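PDB 5K04: N-terminal acetyltransferase B complex subunit NAT3 from Candida albicans, which probably catalyses, as a subunit of the NatB complex, transfer of an acetyl group from acetyl-CoA to protein N-termini. Local coordinates for residues B[108-113]-B[156-161]. Residues are numbered along the deposited sequence; the frame is centred on the assembly and turned at random.
Sequences FIDLFV and AFDMRK
The carbonyl oxygen of I109 takes a hydrogen bond from K161 N at 2.8 Å and a weaker CA-H...O contact from R160 CA at 3.2 Å. I109 N in turn donates to K161 O. The same reciprocal pairing joins V113 with F157; between L111 and M159, M159 N to L111 O is sound, but L111 N to M159 O is weak, with only 121° at the hydrogen.

F108, D110, F112, D158 and R160 meet on one face. The R160 guanidinium lies flat on the F108 ring, planes 20° apart, with F108 CZ 3.4 Å from R160 CZ. R160 CD sits over that ring face too, adding a CH-pi contact. R160 NE also forms a salt bridge with D158 OD2 at 3.5 Å. D158, its CG anti to the backbone N, brings OD1 within 2.7 Å of D110 OD2, the two side chains crossing at about a right angle and their carboxylate planes 55° apart. At this separation one of the two acids probably holds a proton; D110 OD1 is hydrogen-bonded to H74 ND1, and the positive charge of R160 may ease the crowding. F112 CE1 approaches D158 OD1 obliquely at 3.4 Å.

In this GNAT fold, strand 156-162 is inserted between 108-114 and 130-135, while 108-114 runs parallel to 70-80 on its other flank.

On the face that carries I109, L111, V113, F157, M159 and K161, the side-chain contacts between the strands are largely apolar. L111 CD1 rests on M159 CB at 3.7 Å, and M159 SD reaches V113 CG2 at 4.1 Å. L111 and V113 also touch Y124 of helix 118-126, and the V113 side chain lies about 4 Å from bound coenzyme A.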
# COMPACT_ATOMS: atom_id res chain seq x y z
N PHE B 108 -18.77 -28.94 9.66
CA PHE B 108 -19.51 -28.21 8.64
C PHE B 108 -18.79 -26.91 8.34
O PHE B 108 -17.87 -26.51 9.05
CB PHE B 108 -20.96 -27.94 9.08
CG PHE B 108 -21.07 -27.13 10.34
CD1 PHE B 108 -21.08 -25.74 10.29
CD2 PHE B 108 -21.17 -27.76 11.58
CE1 PHE B 108 -21.19 -24.99 11.45
CE2 PHE B 108 -21.27 -27.01 12.75
CZ PHE B 108 -21.28 -25.62 12.68
N ILE B 109 -19.25 -26.25 7.28
CA ILE B 109 -18.86 -24.88 6.95
C ILE B 109 -20.08 -24.00 7.14
O ILE B 109 -21.18 -24.35 6.68
CB ILE B 109 -18.29 -24.77 5.53
CG1 ILE B 109 -17.28 -25.89 5.25
CG2 ILE B 109 -17.64 -23.40 5.33
CD1 ILE B 109 -16.67 -25.85 3.83
N ASP B 110 -19.91 -22.89 7.84
CA ASP B 110 -20.98 -21.91 8.00
C ASP B 110 -20.49 -20.54 7.52
O ASP B 110 -19.32 -20.35 7.18
CB ASP B 110 -21.48 -21.86 9.45
CG ASP B 110 -20.64 -20.97 10.34
OD1 ASP B 110 -19.41 -20.92 10.17
OD2 ASP B 110 -21.23 -20.29 11.21
N LEU B 111 -21.43 -19.59 7.51
CA LEU B 111 -21.22 -18.26 6.98
C LEU B 111 -22.44 -17.43 7.33
O LEU B 111 -23.52 -17.96 7.61
CB LEU B 111 -21.03 -18.28 5.46
CG LEU B 111 -22.22 -18.93 4.74
CD1 LEU B 111 -23.27 -17.91 4.26
CD2 LEU B 111 -21.76 -19.79 3.61
N PHE B 112 -22.27 -16.12 7.25
CA PHE B 112 -23.35 -15.17 7.48
C PHE B 112 -23.66 -14.47 6.18
O PHE B 112 -22.75 -13.95 5.52
CB PHE B 112 -22.97 -14.15 8.55
CG PHE B 112 -22.74 -14.74 9.92
CD1 PHE B 112 -23.64 -15.62 10.48
CD2 PHE B 112 -21.62 -14.39 10.64
CE1 PHE B 112 -23.43 -16.15 11.73
CE2 PHE B 112 -21.40 -14.91 11.90
CZ PHE B 112 -22.31 -15.80 12.45
N VAL B 113 -24.93 -14.45 5.81
CA VAL B 113 -25.45 -13.64 4.71
C VAL B 113 -26.56 -12.76 5.27
O VAL B 113 -27.42 -13.23 6.03
CB VAL B 113 -25.97 -14.52 3.55
CG1 VAL B 113 -26.71 -13.69 2.54
CG2 VAL B 113 -24.82 -15.20 2.86
N ALA B 156 -28.92 -11.43 9.91
CA ALA B 156 -28.25 -12.31 8.97
C ALA B 156 -28.81 -13.72 9.07
O ALA B 156 -29.45 -14.11 10.06
CB ALA B 156 -26.74 -12.34 9.21
N PHE B 157 -28.58 -14.48 8.01
CA PHE B 157 -28.78 -15.92 8.02
C PHE B 157 -27.42 -16.59 8.21
O PHE B 157 -26.50 -16.36 7.42
CB PHE B 157 -29.42 -16.39 6.71
CG PHE B 157 -30.86 -16.00 6.57
CD1 PHE B 157 -31.75 -16.19 7.61
CD2 PHE B 157 -31.33 -15.46 5.37
CE1 PHE B 157 -33.08 -15.84 7.47
CE2 PHE B 157 -32.67 -15.10 5.23
CZ PHE B 157 -33.55 -15.30 6.28
N ASP B 158 -27.30 -17.38 9.27
CA ASP B 158 -26.24 -18.38 9.32
C ASP B 158 -26.63 -19.53 8.42
O ASP B 158 -27.69 -20.15 8.61
CB ASP B 158 -26.02 -18.88 10.74
CG ASP B 158 -24.88 -19.89 10.84
OD1 ASP B 158 -23.71 -19.45 10.77
OD2 ASP B 158 -25.15 -21.10 10.97
N MET B 159 -25.80 -19.81 7.42
CA MET B 159 -26.00 -20.88 6.46
C MET B 159 -24.92 -21.94 6.69
O MET B 159 -23.76 -21.60 6.92
CB MET B 159 -25.94 -20.37 5.02
CG MET B 159 -26.95 -19.26 4.72
SD MET B 159 -26.94 -18.68 3.04
CE MET B 159 -27.66 -20.10 2.31
N ARG B 160 -25.32 -23.20 6.62
CA ARG B 160 -24.41 -24.30 6.89
C ARG B 160 -24.40 -25.30 5.75
O ARG B 160 -25.41 -25.51 5.07
CB ARG B 160 -24.78 -25.01 8.17
CG ARG B 160 -24.54 -24.22 9.41
CD ARG B 160 -24.99 -25.05 10.58
NE ARG B 160 -24.63 -24.45 11.86
CZ ARG B 160 -24.61 -25.12 13.00
NH1 ARG B 160 -24.92 -26.41 13.02
NH2 ARG B 160 -24.28 -24.51 14.13
N LYS B 161 -23.23 -25.92 5.55
CA LYS B 161 -23.06 -27.08 4.68
C LYS B 161 -22.34 -28.17 5.45
O LYS B 161 -21.16 -28.04 5.77
CB LYS B 161 -22.28 -26.73 3.42
CG LYS B 161 -21.99 -27.95 2.55
CD LYS B 161 -21.49 -27.51 1.18
CE LYS B 161 -21.23 -28.69 0.24
NZ LYS B 161 -20.45 -28.23 -0.95